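Local atomic coordinates of kinetochore protein Mis16 (Schizosaccharomyces japonicus, PDB entry 4XYH), a protein that independently recognises histone H4 and the CENP-A-specific chaperone Scm3, probably helping as a WD-repeat protein to deliver CENP-A to centromeric chromatin. Residues 134-139 and 238-243; 189-192 and 196-199. One frame throughout, in Å; residues are numbered along the deposited sequence.

In the fold
The chain folds into a beta-propeller of WD type; contact 1 lies near its centre, contact 2 further out. After an N-terminal helix, a strand that joins the last blade and one further blade, the chain enters strand 136-140, innermost in its blade, and later reaches the equivalent strand 238-243; contact 1 closes this loop, which holds a whole blade. Within that loop falls contact 2, a hairpin closure in which 189-192 turns back to pair with 196-199. The intervening blade thus touches both flanking strands: Trp190 NE1 probably donates to Arg138 O (3.0 Å), whereas Trp190 O packs against Phe243. Contact 1 joins separate blades, contact 2 neighbouring strands of one.

Contact 1. Residues 134-139 and 238-243; sequences VNKARF and VNDLQF
Lys136 and Asp240 reach for each other between innermost strands of the Mis16 beta-propeller, skipping the blade that starts with strand 187-190. The two strands are not paired, and even the nearest CA atoms, those of these two residues, stand 10.5 Å apart, so the gap is spanned by side chains and water. Lys136 leaves its strand with CG anti to the backbone N (chi1 -173°), then bends at its third torsion to bring the ammonium toward the carboxylate, which it meets with the two side chains running nearly perpendicular. Lys136 NZ and Asp240 OD1 remain 3.7 Å apart, a long salt bridge with little surface buried. The ammonium also donates to Phe186 O, in the loop just ahead of strand 187-190, and to two waters. One of these waters, 2.7 Å from Lys136 NZ, donates in turn to the backbone Asn239 O at 3.0 Å, adding a second link to the far strand. Asp240 is held in turn: OD2 accepts from Val287 N of the next blade, and OD1 takes a weak bond from Leu241 N. One carboxylate oxygen therefore faces the lysine and the other the neighbouring blade, which probably favours the ionised form. The guanidinium of Arg138 lies flat against the lysine chain, with Lys136 CG 3.8 Å above the centre of one face. Arg138 NH2 forms a salt bridge to Asp387. The flat group is also fixed in rotation, because Arg138 NH1 donates to Ala137 O at 2.9 Å, within the guanidinium plane but 48° out of the plane of the carbonyl.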
# COMPACT_ATOMS: atom_id res chain seq x y z
N VAL A 134 -1.61 -1.71 13.87
CA VAL A 134 -2.11 -2.24 12.62
C VAL A 134 -1.06 -1.98 11.54
O VAL A 134 -1.02 -0.90 10.95
CB VAL A 134 -3.47 -1.63 12.24
CG1 VAL A 134 -4.00 -2.28 10.99
CG2 VAL A 134 -4.47 -1.80 13.38
N ASN A 135 -0.16 -2.94 11.32
CA ASN A 135 0.89 -2.75 10.32
C ASN A 135 0.32 -2.61 8.91
O ASN A 135 0.75 -1.77 8.14
CB ASN A 135 1.89 -3.90 10.37
CG ASN A 135 2.94 -3.71 11.46
OD1 ASN A 135 2.90 -2.75 12.24
ND2 ASN A 135 3.91 -4.63 11.49
N LYS A 136 -0.67 -3.44 8.58
CA LYS A 136 -1.33 -3.36 7.29
C LYS A 136 -2.73 -3.92 7.41
O LYS A 136 -2.96 -4.83 8.19
CB LYS A 136 -0.54 -4.11 6.20
CG LYS A 136 -1.12 -3.89 4.78
CD LYS A 136 -0.16 -4.26 3.66
CE LYS A 136 0.91 -3.18 3.48
NZ LYS A 136 1.97 -3.65 2.53
N ALA A 137 -3.67 -3.34 6.66
CA ALA A 137 -5.06 -3.79 6.66
C ALA A 137 -5.61 -3.80 5.24
O ALA A 137 -5.63 -2.77 4.56
CB ALA A 137 -5.90 -2.92 7.57
N ARG A 138 -6.09 -4.96 4.80
CA ARG A 138 -6.63 -5.11 3.44
C ARG A 138 -7.98 -5.85 3.44
O ARG A 138 -8.12 -6.89 4.09
CB ARG A 138 -5.62 -5.85 2.57
CG ARG A 138 -4.28 -5.11 2.36
CD ARG A 138 -4.49 -3.85 1.50
NE ARG A 138 -3.26 -3.10 1.22
CZ ARG A 138 -2.88 -2.01 1.89
NH1 ARG A 138 -3.62 -1.55 2.89
NH2 ARG A 138 -1.76 -1.38 1.55
N PHE A 139 -8.96 -5.35 2.68
CA PHE A 139 -10.28 -5.99 2.64
C PHE A 139 -10.29 -7.11 1.57
O PHE A 139 -9.61 -7.00 0.55
CB PHE A 139 -11.39 -4.96 2.38
CG PHE A 139 -11.32 -4.28 1.01
CD1 PHE A 139 -11.71 -4.96 -0.14
CD2 PHE A 139 -10.86 -2.97 0.89
CE1 PHE A 139 -11.62 -4.35 -1.40
CE2 PHE A 139 -10.77 -2.35 -0.36
CZ PHE A 139 -11.16 -3.04 -1.51
N VAL A 238 10.72 -9.95 4.34
CA VAL A 238 9.86 -9.80 3.18
C VAL A 238 9.02 -8.54 3.33
O VAL A 238 8.10 -8.48 4.16
CB VAL A 238 8.92 -11.00 3.00
CG1 VAL A 238 8.06 -10.83 1.74
CG2 VAL A 238 9.72 -12.30 2.97
N ASN A 239 9.33 -7.53 2.51
CA ASN A 239 8.74 -6.20 2.67
C ASN A 239 7.32 -6.06 2.10
O ASN A 239 6.51 -5.26 2.60
CB ASN A 239 9.65 -5.14 2.03
CG ASN A 239 10.94 -4.94 2.82
OD1 ASN A 239 10.92 -4.99 4.05
ND2 ASN A 239 12.05 -4.70 2.13
N ASP A 240 7.01 -6.82 1.06
CA ASP A 240 5.79 -6.60 0.30
C ASP A 240 5.56 -7.82 -0.57
O ASP A 240 6.51 -8.51 -0.93
CB ASP A 240 5.89 -5.33 -0.55
CG ASP A 240 4.54 -4.80 -1.03
OD1 ASP A 240 3.49 -5.21 -0.48
OD2 ASP A 240 4.52 -3.95 -1.95
N LEU A 241 4.29 -8.11 -0.88
CA LEU A 241 3.93 -9.23 -1.73
C LEU A 241 2.56 -9.00 -2.36
O LEU A 241 1.75 -8.25 -1.82
CB LEU A 241 3.95 -10.55 -0.95
CG LEU A 241 3.27 -10.74 0.42
CD1 LEU A 241 1.76 -10.67 0.35
CD2 LEU A 241 3.67 -12.08 1.03
N GLN A 242 2.29 -9.63 -3.50
CA GLN A 242 1.02 -9.43 -4.19
C GLN A 242 0.65 -10.64 -5.06
O GLN A 242 1.50 -11.24 -5.71
CB GLN A 242 1.06 -8.16 -5.05
CG GLN A 242 -0.34 -7.71 -5.50
CD GLN A 242 -0.35 -6.55 -6.52
OE1 GLN A 242 -0.68 -6.74 -7.68
NE2 GLN A 242 -0.02 -5.35 -6.06
N PHE A 243 -0.62 -10.99 -5.04
CA PHE A 243 -1.15 -11.99 -5.95
C PHE A 243 -1.45 -11.33 -7.29
O PHE A 243 -1.81 -10.15 -7.34
CB PHE A 243 -2.42 -12.65 -5.38
CG PHE A 243 -2.15 -13.79 -4.43
CD1 PHE A 243 -1.69 -15.02 -4.92
CD2 PHE A 243 -2.36 -13.65 -3.08
CE1 PHE A 243 -1.45 -16.08 -4.06
CE2 PHE A 243 -2.12 -14.71 -2.20
CZ PHE A 243 -1.67 -15.92 -2.69
O HOH W 1 1.82 -6.25 0.93
O HOH W 2 4.56 -3.01 2.36

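Contact 2. Residues 189-192 and 196-199; sequences GWNF and GTLA
Trp190 and Leu198 project together from the same face of the sheet, as partners in a non-hydrogen-bonded antiparallel pair. The indole CG sits anti to the carbonyl carbon (chi1 -68°), and this swings the six-membered ring over the leucine: Leu198 CB makes a CH-pi contact with one face, 4.2 Å from the ring centroid and toward the rim. Leu198 adopts the rotamer that tucks CG over its own backbone (chi1 66°), which brings CD2 to 3.7 Å from Trp190 CZ3. The ring edge meets the backbone of Gly196, and NE1, at the other end, donates to Arg138 O of the preceding blade. Replacing Trp190 by an alanine takes away the ring, which is likely to open a gap over Leu198 CB and CD2 and leave Arg138 O without its indole donor. Asn191 and Thr197 also run alongside one another, their CB atoms 3.8 Å apart. The Asn191 amide divides its work: OD1 accepts from Ile193 N and Gln194 N in the turn, while ND2 donates to Glu248 O. Gly189 and Ala199 exchange two backbone bonds, and Asn191 N adds a nearly straight one to Thr197 O at 2.8 Å. Beyond it a water bridges Asn191 O and Gly196 N. Gly196 has a positive phi (97°) at which a side chain would collide with the carbonyl oxygen of the residue before. Together these residues form the beta hairpin of the two inner strands of a propeller blade.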
# COMPACT_ATOMS: atom_id res chain seq x y z
N GLY A 189 -1.56 -9.72 1.28
CA GLY A 189 -2.33 -9.58 0.06
C GLY A 189 -3.30 -10.73 -0.15
O GLY A 189 -2.94 -11.90 0.06
N TRP A 190 -4.52 -10.39 -0.57
CA TRP A 190 -5.52 -11.38 -0.91
C TRP A 190 -5.36 -11.93 -2.33
O TRP A 190 -4.82 -11.25 -3.22
CB TRP A 190 -6.91 -10.80 -0.79
CG TRP A 190 -7.34 -10.46 0.59
CD1 TRP A 190 -7.25 -9.25 1.21
CD2 TRP A 190 -7.97 -11.35 1.51
NE1 TRP A 190 -7.80 -9.33 2.47
CE2 TRP A 190 -8.24 -10.61 2.68
CE3 TRP A 190 -8.35 -12.69 1.47
CZ2 TRP A 190 -8.86 -11.18 3.80
CZ3 TRP A 190 -8.97 -13.25 2.58
CH2 TRP A 190 -9.21 -12.49 3.73
N ASN A 191 -5.83 -13.16 -2.51
CA ASN A 191 -5.95 -13.78 -3.81
C ASN A 191 -7.21 -13.25 -4.51
O ASN A 191 -8.30 -13.25 -3.92
CB ASN A 191 -6.00 -15.30 -3.63
CG ASN A 191 -5.76 -16.06 -4.94
OD1 ASN A 191 -6.44 -15.83 -5.95
ND2 ASN A 191 -4.79 -16.97 -4.93
N PHE A 192 -7.07 -12.79 -5.75
CA PHE A 192 -8.20 -12.19 -6.48
C PHE A 192 -9.08 -13.23 -7.20
O PHE A 192 -10.20 -12.93 -7.58
CB PHE A 192 -7.68 -11.17 -7.49
CG PHE A 192 -6.93 -10.03 -6.86
CD1 PHE A 192 -7.63 -8.96 -6.32
CD2 PHE A 192 -5.54 -10.05 -6.78
CE1 PHE A 192 -6.94 -7.90 -5.72
CE2 PHE A 192 -4.85 -9.00 -6.19
CZ PHE A 192 -5.56 -7.93 -5.65
N GLY A 196 -10.92 -16.16 -0.34
CA GLY A 196 -10.57 -16.67 0.98
C GLY A 196 -9.10 -17.00 1.15
O GLY A 196 -8.65 -17.26 2.26
N THR A 197 -8.35 -17.02 0.05
CA THR A 197 -6.92 -17.28 0.14
C THR A 197 -6.14 -15.95 0.22
O THR A 197 -6.48 -15.00 -0.47
CB THR A 197 -6.43 -18.12 -1.05
OG1 THR A 197 -6.90 -19.46 -0.90
CG2 THR A 197 -4.89 -18.12 -1.15
N LEU A 198 -5.13 -15.89 1.09
CA LEU A 198 -4.30 -14.69 1.22
C LEU A 198 -2.87 -15.06 1.58
O LEU A 198 -2.58 -16.22 1.91
CB LEU A 198 -4.85 -13.73 2.28
CG LEU A 198 -4.82 -14.24 3.73
CD1 LEU A 198 -4.72 -13.09 4.70
CD2 LEU A 198 -6.08 -15.06 4.02
N ALA A 199 -1.97 -14.09 1.52
CA ALA A 199 -0.58 -14.36 1.87
C ALA A 199 0.01 -13.26 2.74
O ALA A 199 -0.40 -12.10 2.66
CB ALA A 199 0.26 -14.51 0.60
O HOH W 3 -9.77 -13.64 -1.43